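Local coordinates for protein putative alpha-galactosidase (Bacteroides fragilis, PDB 4NZJ) that probably hydrolyses terminal, non-reducing alpha-D-galactose residues from alpha-D-galactosides, as a family 27 glycoside hydrolase, at residues S346-W351 with P378-I383; E393-S398 with I403-L408; V415-R420 with V427-N432; L459-K462 with C468-Y471. One frame throughout, in Å; residues are numbered along the deposited sequence. Where two conformers were deposited one is given.

Contact 1: residues S346-W351 with P378-I383; sequences SHFSLW and PDLIAI
Phe348 meets helix 378-384 with the rim of its ring. Its CZ lies 3.9 Å from Ile381 CG1, which sits in the ring plane, while Phe348 CD2 is 4.0 Å from Leu380 CD1. With CG anti to the backbone N (chi1 -173°), the aromatic group is carried out from the side of its own helix until its far edge touches the other. Leu380 also leans on the next residue along: its CD1 comes within 3.4 Å of Ser349 OG. A serine suits this spot because it is short, letting the CA atoms of Ser349 and Leu380 approach to 6.4 Å, and because its hydroxyl is hydrogen-bonded to Lys345 O, one turn back, so a polar atom can lie buried against a methyl group. The two helices run with their axes 9.5 Å apart at 33°, the roughly parallel course of neighbouring helices on the TIM barrel; 341-353 precedes the last barrel strand, 358-360, and 378-384 follows it. Further out, Phe348 packs on Tyr136, while Leu380 rests on Val470 and Ser349 on Cys468, both in strand 468-473 of the C-terminal sandwich. The backbone N of Leu380 is bonded to Asp377 OD1 at the start of the short helix, and Asp379 OD2 reaches Tyr443 OH in that same sandwich.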
# COMPACT_ATOMS: atom_id res chain seq x y z
N SER A 346 14.18 7.93 1.73
CA SER A 346 13.95 7.64 3.15
C SER A 346 12.45 7.55 3.47
O SER A 346 12.02 6.71 4.25
CB SER A 346 14.62 8.70 4.02
OG SER A 346 16.02 8.62 3.87
N HIS A 347 11.68 8.44 2.87
CA HIS A 347 10.21 8.43 2.96
C HIS A 347 9.67 7.07 2.52
O HIS A 347 8.90 6.44 3.25
CB HIS A 347 9.69 9.59 2.11
CG HIS A 347 8.23 9.54 1.77
ND1 HIS A 347 7.24 9.30 2.69
CD2 HIS A 347 7.60 9.79 0.60
CE1 HIS A 347 6.06 9.36 2.09
NE2 HIS A 347 6.25 9.67 0.83
N PHE A 348 10.12 6.57 1.38
CA PHE A 348 9.69 5.25 0.92
C PHE A 348 10.14 4.14 1.89
O PHE A 348 9.35 3.26 2.26
CB PHE A 348 10.20 4.97 -0.49
CG PHE A 348 9.66 3.70 -1.08
CD1 PHE A 348 8.35 3.64 -1.54
CD2 PHE A 348 10.44 2.55 -1.14
CE1 PHE A 348 7.83 2.46 -2.07
CE2 PHE A 348 9.93 1.38 -1.68
CZ PHE A 348 8.63 1.33 -2.13
N SER A 349 11.41 4.19 2.29
CA SER A 349 12.00 3.20 3.20
C SER A 349 11.24 3.07 4.50
O SER A 349 11.00 1.97 4.98
CB SER A 349 13.46 3.55 3.50
OG SER A 349 14.21 3.60 2.31
N LEU A 350 10.86 4.20 5.08
CA LEU A 350 10.18 4.19 6.37
C LEU A 350 8.72 3.77 6.23
O LEU A 350 8.21 3.06 7.09
CB LEU A 350 10.33 5.55 7.06
CG LEU A 350 11.78 5.80 7.53
CD1 LEU A 350 11.99 7.25 7.94
CD2 LEU A 350 12.16 4.85 8.67
N TRP A 351 8.05 4.17 5.16
CA TRP A 351 6.71 3.64 4.86
C TRP A 351 6.78 2.11 4.73
O TRP A 351 5.89 1.39 5.19
CB TRP A 351 6.15 4.27 3.57
CG TRP A 351 5.25 5.48 3.75
CD1 TRP A 351 4.01 5.64 3.21
CD2 TRP A 351 5.52 6.68 4.50
NE1 TRP A 351 3.49 6.86 3.55
CE2 TRP A 351 4.38 7.52 4.35
CE3 TRP A 351 6.59 7.14 5.27
CZ2 TRP A 351 4.29 8.78 4.96
CZ3 TRP A 351 6.50 8.40 5.87
CH2 TRP A 351 5.36 9.20 5.71
N PRO A 378 13.03 -3.89 -4.59
CA PRO A 378 12.42 -5.18 -4.21
C PRO A 378 12.60 -5.57 -2.75
O PRO A 378 11.71 -6.18 -2.17
CB PRO A 378 13.12 -6.19 -5.12
CG PRO A 378 13.86 -5.40 -6.15
CD PRO A 378 14.13 -4.06 -5.56
N ASP A 379 13.76 -5.25 -2.18
CA ASP A 379 14.05 -5.59 -0.78
C ASP A 379 13.18 -4.81 0.18
O ASP A 379 12.67 -5.36 1.16
CB ASP A 379 15.52 -5.33 -0.46
CG ASP A 379 16.46 -6.35 -1.06
OD1 ASP A 379 15.99 -7.42 -1.51
OD2 ASP A 379 17.68 -6.10 -1.07
N LEU A 380 13.00 -3.51 -0.08
CA LEU A 380 12.17 -2.68 0.78
C LEU A 380 10.70 -3.08 0.69
O LEU A 380 10.01 -3.16 1.70
CB LEU A 380 12.34 -1.20 0.45
CG LEU A 380 13.68 -0.60 0.85
CD1 LEU A 380 13.79 0.83 0.35
CD2 LEU A 380 13.87 -0.65 2.36
N ILE A 381 10.22 -3.37 -0.51
CA ILE A 381 8.86 -3.84 -0.68
C ILE A 381 8.66 -5.19 0.02
O ILE A 381 7.63 -5.42 0.67
CB ILE A 381 8.46 -3.90 -2.16
CG1 ILE A 381 8.39 -2.48 -2.72
CG2 ILE A 381 7.13 -4.63 -2.34
CD1 ILE A 381 8.35 -2.41 -4.22
N ALA A 382 9.64 -6.09 -0.09
CA ALA A 382 9.56 -7.38 0.58
C ALA A 382 9.42 -7.21 2.10
O ALA A 382 8.68 -7.94 2.74
CB ALA A 382 10.76 -8.25 0.24
N ILE A 383 10.13 -6.23 2.65
CA ILE A 383 9.99 -5.89 4.06
C ILE A 383 8.57 -5.38 4.36
O ILE A 383 7.93 -5.86 5.29
CB ILE A 383 11.06 -4.87 4.50
CG1 ILE A 383 12.43 -5.57 4.55
CG2 ILE A 383 10.71 -4.26 5.84
CD1 ILE A 383 13.61 -4.63 4.66

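Contact 2: residues E393-S398 with I403-L408; sequences ERSIRS and IWVKPL
Arg394 lays the aliphatic part of its side chain over the indole of Trp404: CB stands 3.6 Å from the centroid of the six-membered ring and only 4° off its normal, a CH-pi contact centred on the face. Because CG is anti to the backbone N (chi1 -176°), the chain runs on across the ring, bringing Arg394 CD to 3.7 Å from Trp404 CZ2. The guanidinium then turns away, its plane 56° from the indole, and forms a salt bridge with Glu301, which Arg397 also engages. An arginine serves well here, greasy where it crosses the ring and charged at its far end; Trp404 in turn packs on Leu350 and Met353 of helix 341-353, and its NE1 is hydrogen-bonded to Asp402 OD2. On the other side of the strands the fit is slacker. Ile396 CB and Ile403 CB meet at 4.1 Å. Nearby, Ser395 OG lies 3.4 Å from Val405 CG2. At the exposed end a water bridges Glu393 OE1 and Val405 O, which also takes a bond from Glu393 N. The straighter return bond, from Val405 N to Glu393 O, is 2.8 Å long. Farther on, Ile403 O receives Ile396 N at 3.3 Å and also Ser395 N, in a bond that is weak and bent. Two residues thus face one, the mark of a classic beta bulge, set here in the antiparallel hairpin that opens the C-terminal beta-sandwich domain.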
# COMPACT_ATOMS: atom_id res chain seq x y z
N GLU A 393 8.89 -0.50 15.16
CA GLU A 393 8.96 0.40 16.30
C GLU A 393 10.14 1.32 16.11
O GLU A 393 11.19 0.90 15.61
CB GLU A 393 9.15 -0.39 17.59
CG GLU A 393 7.92 -1.17 18.04
CD GLU A 393 8.21 -2.04 19.24
OE1 GLU A 393 8.85 -3.10 19.06
OE2 GLU A 393 7.80 -1.68 20.36
N ARG A 394 9.99 2.58 16.51
CA ARG A 394 11.12 3.49 16.56
C ARG A 394 11.76 3.32 17.93
O ARG A 394 11.38 3.97 18.91
CB ARG A 394 10.70 4.93 16.30
CG ARG A 394 11.89 5.89 16.26
CD ARG A 394 11.46 7.31 15.93
NE ARG A 394 10.57 7.85 16.95
CZ ARG A 394 9.91 9.00 16.85
NH1 ARG A 394 10.01 9.74 15.76
NH2 ARG A 394 9.13 9.40 17.83
N SER A 395 12.72 2.40 18.00
CA SER A 395 13.35 2.00 19.25
C SER A 395 14.19 3.12 19.86
O SER A 395 14.31 3.21 21.09
CB SER A 395 14.21 0.76 19.04
OG SER A 395 13.42 -0.31 18.55
N ILE A 396 14.81 3.92 19.00
CA ILE A 396 15.59 5.06 19.43
C ILE A 396 15.28 6.27 18.56
O ILE A 396 15.32 6.18 17.33
CB ILE A 396 17.12 4.78 19.37
CG1 ILE A 396 17.46 3.53 20.18
CG2 ILE A 396 17.90 5.98 19.89
CD1 ILE A 396 18.93 3.16 20.16
N ARG A 397 14.96 7.40 19.20
CA ARG A 397 14.89 8.69 18.52
C ARG A 397 15.94 9.58 19.16
O ARG A 397 15.70 10.20 20.20
CB ARG A 397 13.50 9.34 18.65
CG ARG A 397 13.35 10.55 17.74
CD ARG A 397 12.27 11.53 18.17
NE ARG A 397 12.15 12.57 17.15
CZ ARG A 397 12.97 13.61 17.02
NH1 ARG A 397 13.97 13.82 17.87
NH2 ARG A 397 12.77 14.48 16.03
N SER A 398 17.12 9.62 18.55
CA SER A 398 18.22 10.41 19.09
C SER A 398 18.16 11.82 18.52
O SER A 398 17.26 12.17 17.75
CB SER A 398 19.57 9.73 18.80
OG SER A 398 19.99 9.94 17.46
N ILE A 403 16.53 4.90 15.05
CA ILE A 403 16.69 3.48 14.78
C ILE A 403 15.30 2.85 14.83
O ILE A 403 14.66 2.88 15.88
CB ILE A 403 17.57 2.78 15.83
CG1 ILE A 403 18.97 3.40 15.86
CG2 ILE A 403 17.67 1.29 15.54
CD1 ILE A 403 19.70 3.33 14.53
N TRP A 404 14.84 2.31 13.71
CA TRP A 404 13.55 1.63 13.62
C TRP A 404 13.81 0.14 13.48
O TRP A 404 14.74 -0.26 12.78
CB TRP A 404 12.76 2.11 12.42
CG TRP A 404 12.32 3.53 12.45
CD1 TRP A 404 13.09 4.64 12.24
CD2 TRP A 404 10.98 4.01 12.66
NE1 TRP A 404 12.32 5.78 12.33
CE2 TRP A 404 11.02 5.42 12.58
CE3 TRP A 404 9.76 3.38 12.91
CZ2 TRP A 404 9.88 6.21 12.74
CZ3 TRP A 404 8.62 4.16 13.08
CH2 TRP A 404 8.70 5.56 12.99
N VAL A 405 12.97 -0.68 14.11
CA VAL A 405 13.18 -2.12 14.15
C VAL A 405 11.89 -2.86 13.84
O VAL A 405 10.86 -2.61 14.47
CB VAL A 405 13.69 -2.57 15.53
CG1 VAL A 405 13.97 -4.06 15.55
CG2 VAL A 405 14.94 -1.78 15.90
N LYS A 406 11.95 -3.76 12.86
CA LYS A 406 10.79 -4.52 12.40
C LYS A 406 11.09 -6.02 12.45
O LYS A 406 11.86 -6.52 11.63
CB LYS A 406 10.44 -4.11 10.96
CG LYS A 406 9.10 -4.60 10.42
CD LYS A 406 9.06 -4.41 8.91
CE LYS A 406 7.66 -4.36 8.31
NZ LYS A 406 6.82 -5.54 8.61
N PRO A 407 10.49 -6.75 13.40
CA PRO A 407 10.62 -8.21 13.38
C PRO A 407 9.98 -8.79 12.12
O PRO A 407 8.97 -8.28 11.66
CB PRO A 407 9.85 -8.65 14.64
CG PRO A 407 9.76 -7.43 15.49
CD PRO A 407 9.67 -6.29 14.53
N LEU A 408 10.60 -9.83 11.56
CA LEU A 408 10.13 -10.48 10.33
C LEU A 408 9.66 -11.90 10.62
O LEU A 408 10.02 -12.49 11.64
CB LEU A 408 11.24 -10.50 9.28
CG LEU A 408 11.86 -9.14 8.93
CD1 LEU A 408 13.05 -9.33 8.00
CD2 LEU A 408 10.84 -8.22 8.29
O HOH W 1 10.37 -3.90 16.95

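Contact 3: residues V415-R420 with V427-N432; sequences VACFNR and VILNEN
Val427, which touches Cys417 across the contact, presents its backbone O to Val461 N at 2.7 Å, a bond within the smaller sheet. In the facing sheet Val415, which packs on Leu429, is paired through its backbone N with Tyr471 O. Between these two hydrogen-bonded layers the contact itself is apolar. Cys417 SG is its hub: it reaches 3.8 Å from Leu429 CD1 and 4.0 Å from Leu429 CD2, so the sulfur nestles against the forked end of the leucine, and it lies 4.3 Å from Val427 CG1. Having SG anti to the carbonyl carbon (chi1 -57°) sets this compact, polarisable group against two residues at once. Val415 adds a looser touch, its CG1 to Leu429 CD1 at 4.4 Å. Branched and sulfur-bearing side chains suit such a seam because they are short and need no polar partner; Ile403, Val461 and Phe473 extend the same apolar layer. Away from the core, Asn430 OD1 takes the backbone N of Asn432 at 2.7 Å, the N-H approaching one of the lone pairs of the amide oxygen, and so forms an Asx turn. The strand axes, 9.5 Å apart and 159° between directions, lie too far apart for direct backbone pairing: this is face-to-face packing of the two sheets in the C-terminal beta sandwich.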
# COMPACT_ATOMS: atom_id res chain seq x y z
N VAL A 415 16.38 -3.56 10.41
CA VAL A 415 16.81 -2.40 11.19
C VAL A 415 17.07 -1.26 10.23
O VAL A 415 17.87 -1.40 9.30
CB VAL A 415 18.07 -2.71 12.01
CG1 VAL A 415 18.58 -1.46 12.73
CG2 VAL A 415 17.80 -3.84 13.01
N ALA A 416 16.41 -0.12 10.44
CA ALA A 416 16.61 1.06 9.62
C ALA A 416 17.27 2.15 10.45
O ALA A 416 16.76 2.51 11.51
CB ALA A 416 15.29 1.56 9.06
N CYS A 417 18.40 2.65 9.96
CA CYS A 417 19.10 3.77 10.58
C CYS A 417 18.81 5.00 9.75
O CYS A 417 19.22 5.07 8.59
CB CYS A 417 20.60 3.51 10.62
SG CYS A 417 21.06 1.99 11.47
N PHE A 418 18.08 5.96 10.32
CA PHE A 418 17.57 7.09 9.57
C PHE A 418 18.12 8.39 10.10
O PHE A 418 17.85 8.77 11.23
CB PHE A 418 16.04 7.08 9.62
CG PHE A 418 15.40 8.34 9.10
CD1 PHE A 418 15.79 8.90 7.89
CD2 PHE A 418 14.38 8.95 9.82
CE1 PHE A 418 15.19 10.05 7.41
CE2 PHE A 418 13.77 10.10 9.35
CZ PHE A 418 14.17 10.65 8.15
N ASN A 419 18.91 9.05 9.27
CA ASN A 419 19.47 10.35 9.57
C ASN A 419 18.48 11.45 9.22
O ASN A 419 18.25 11.73 8.06
CB ASN A 419 20.77 10.54 8.79
CG ASN A 419 21.45 11.85 9.10
OD1 ASN A 419 21.17 12.49 10.12
ND2 ASN A 419 22.38 12.26 8.24
N ARG A 420 17.89 12.08 10.24
CA ARG A 420 17.01 13.23 10.05
C ARG A 420 17.76 14.48 9.63
O ARG A 420 17.20 15.34 8.96
CB ARG A 420 16.28 13.57 11.35
CG ARG A 420 14.83 13.19 11.38
CD ARG A 420 14.26 13.47 12.76
NE ARG A 420 14.65 12.40 13.68
CZ ARG A 420 15.52 12.50 14.68
NH1 ARG A 420 16.13 13.65 14.97
NH2 ARG A 420 15.79 11.43 15.41
N VAL A 427 26.32 6.16 12.60
CA VAL A 427 25.67 5.35 13.62
C VAL A 427 26.48 4.08 13.81
O VAL A 427 26.78 3.38 12.84
CB VAL A 427 24.23 5.00 13.22
CG1 VAL A 427 23.56 4.13 14.29
CG2 VAL A 427 23.42 6.26 12.96
N ILE A 428 26.85 3.78 15.05
CA ILE A 428 27.56 2.54 15.37
C ILE A 428 26.57 1.56 15.99
O ILE A 428 26.17 1.72 17.14
CB ILE A 428 28.75 2.77 16.33
CG1 ILE A 428 29.70 3.82 15.75
CG2 ILE A 428 29.49 1.46 16.57
CD1 ILE A 428 30.78 4.28 16.71
N LEU A 429 26.16 0.56 15.22
CA LEU A 429 25.31 -0.49 15.74
C LEU A 429 26.19 -1.50 16.46
O LEU A 429 27.22 -1.92 15.93
CB LEU A 429 24.51 -1.17 14.62
CG LEU A 429 23.54 -0.29 13.84
CD1 LEU A 429 22.93 -1.07 12.69
CD2 LEU A 429 22.45 0.25 14.76
N ASN A 430 25.80 -1.87 17.68
CA ASN A 430 26.50 -2.91 18.42
C ASN A 430 25.49 -3.77 19.18
O ASN A 430 24.29 -3.54 19.07
CB ASN A 430 27.56 -2.30 19.35
CG ASN A 430 26.97 -1.33 20.37
OD1 ASN A 430 26.02 -1.66 21.07
ND2 ASN A 430 27.55 -0.14 20.46
N GLU A 431 25.97 -4.76 19.92
CA GLU A 431 25.07 -5.68 20.62
C GLU A 431 24.23 -4.99 21.69
O GLU A 431 23.22 -5.54 22.13
CB GLU A 431 25.85 -6.86 21.21
CG GLU A 431 26.12 -7.96 20.20
CD GLU A 431 26.78 -9.18 20.82
OE1 GLU A 431 27.63 -9.01 21.71
OE2 GLU A 431 26.45 -10.31 20.40
N ASN A 432 24.62 -3.79 22.10
CA ASN A 432 23.84 -3.01 23.07
C ASN A 432 22.91 -1.95 22.48
O ASN A 432 22.20 -1.28 23.22
CB ASN A 432 24.76 -2.36 24.10
CG ASN A 432 25.48 -3.37 24.97
OD1 ASN A 432 24.95 -4.44 25.26
ND2 ASN A 432 26.68 -3.03 25.39

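Contact 4: residues L459-K462 with C468-Y471; sequences LIVK and CKVY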
# COMPACT_ATOMS: atom_id res chain seq x y z
N LEU A 459 28.71 -2.73 13.71
CA LEU A 459 28.52 -2.30 12.33
C LEU A 459 28.50 -0.78 12.26
O LEU A 459 27.65 -0.13 12.87
CB LEU A 459 27.22 -2.88 11.75
CG LEU A 459 26.91 -2.54 10.29
CD1 LEU A 459 27.97 -3.09 9.36
CD2 LEU A 459 25.53 -3.08 9.93
N ILE A 460 29.46 -0.22 11.52
CA ILE A 460 29.54 1.22 11.32
C ILE A 460 28.64 1.60 10.16
O ILE A 460 28.82 1.11 9.04
CB ILE A 460 30.99 1.67 11.06
CG1 ILE A 460 31.89 1.31 12.24
CG2 ILE A 460 31.04 3.17 10.79
CD1 ILE A 460 33.36 1.62 12.02
N VAL A 461 27.67 2.46 10.42
CA VAL A 461 26.71 2.90 9.41
C VAL A 461 26.94 4.38 9.12
O VAL A 461 26.74 5.23 10.00
CB VAL A 461 25.27 2.68 9.90
CG1 VAL A 461 24.26 3.18 8.87
CG2 VAL A 461 25.04 1.21 10.22
N LYS A 462 27.39 4.68 7.90
CA LYS A 462 27.66 6.05 7.47
C LYS A 462 26.48 6.57 6.68
O LYS A 462 26.09 5.98 5.67
CB LYS A 462 28.92 6.08 6.59
CG LYS A 462 30.20 5.72 7.32
CD LYS A 462 30.54 6.77 8.37
CE LYS A 462 31.97 6.64 8.86
NZ LYS A 462 32.31 7.70 9.85
N CYS A 468 18.51 7.02 4.85
CA CYS A 468 18.09 5.87 5.62
C CYS A 468 18.75 4.63 5.02
O CYS A 468 18.56 4.35 3.83
CB CYS A 468 16.58 5.74 5.55
SG CYS A 468 15.91 4.39 6.55
N LYS A 469 19.56 3.94 5.81
CA LYS A 469 20.11 2.65 5.39
C LYS A 469 19.45 1.54 6.18
O LYS A 469 19.21 1.68 7.39
CB LYS A 469 21.63 2.61 5.57
CG LYS A 469 22.38 3.39 4.51
CD LYS A 469 23.88 3.29 4.69
CE LYS A 469 24.61 4.02 3.59
NZ LYS A 469 26.09 3.91 3.71
N VAL A 470 19.16 0.44 5.50
CA VAL A 470 18.42 -0.66 6.08
C VAL A 470 19.24 -1.95 6.03
O VAL A 470 19.98 -2.21 5.06
CB VAL A 470 17.07 -0.86 5.37
CG1 VAL A 470 16.28 -2.01 5.99
CG2 VAL A 470 16.26 0.42 5.40
N TYR A 471 19.12 -2.73 7.09
CA TYR A 471 19.84 -3.98 7.27
C TYR A 471 18.89 -5.04 7.79
O TYR A 471 17.90 -4.71 8.44
CB TYR A 471 20.97 -3.77 8.27
CG TYR A 471 21.93 -2.68 7.88
CD1 TYR A 471 21.66 -1.35 8.19
CD2 TYR A 471 23.09 -2.97 7.18
CE1 TYR A 471 22.53 -0.34 7.82
CE2 TYR A 471 23.97 -1.96 6.80
CZ TYR A 471 23.68 -0.65 7.12
OH TYR A 471 24.53 0.37 6.76
O HOH W 2 27.25 -0.15 6.64
O HOH W 3 27.77 2.68 5.90
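Leu459 and Val461 approach the Tyr471 side chain in different ways. Leu459 comes over one face of the ring, its CD2 3.9 Å from the centroid and 24° off the normal, displaced toward the Tyr471 CD2-CE2 edge of the ring. Its CG lies anti to the backbone N (chi1 -179°), which sends the branch across to the aromatic face. Val461 instead meets the far end of the tyrosine, the two side chains coming from opposite directions: its CG1 is 3.5 Å from Tyr471 OH, while CG2 lies 3.8 Å from Tyr471 CE1. Tyrosine fits this place by offering leucine and valine an apolar ring while its hydroxyl reaches a water 2.8 Å from OH, which donates a hydrogen bond to Ile460 O. The arrangement bridges the two layers of the C-terminal beta sandwich: strand 458-463, paired with 425-430, faces strand 468-473, which is paired with 413-419, and the axes pass 8.6 Å apart. Lys469 spans the same gap at the margin. Extended beyond CG, it runs past Val461 with its CD 4.2 Å from Val461 CG1, then bonds through NZ to Lys462 O at 2.9 Å, lying in the carbonyl plane. A second water accepts from both Lys469 NZ and Lys462 N, so the ammonium group is tied to this backbone residue directly and through solvent. A long, flexible lysine is apt here, since its methylenes can lie beside valine while its charge stays at the wetter rim. The ammonium of Lys462 itself turns elsewhere, to Thr426 OG1.

Overall arrangement
The four contacts follow one another along the chain, each closing before the next opens, from the end of the TIM barrel into the C-terminal beta sandwich. Contact 1 pairs two barrel helices. Contact 2 is the hairpin at one edge of the larger sandwich sheet, and contacts 3 and 4, with centres only about 6 Å apart, join that sheet to the strands 425-430 and 458-463. Contact 1 lies about 14 Å, centre to centre, from contacts 2 and 4 and about 17 Å from contact 3, yet touches all three: Leu350 meets Trp404 and Phe418, and Ile383 meets Val470. Helices 341-353 and 378-384 thus form a shared interface between the barrel and the sandwich.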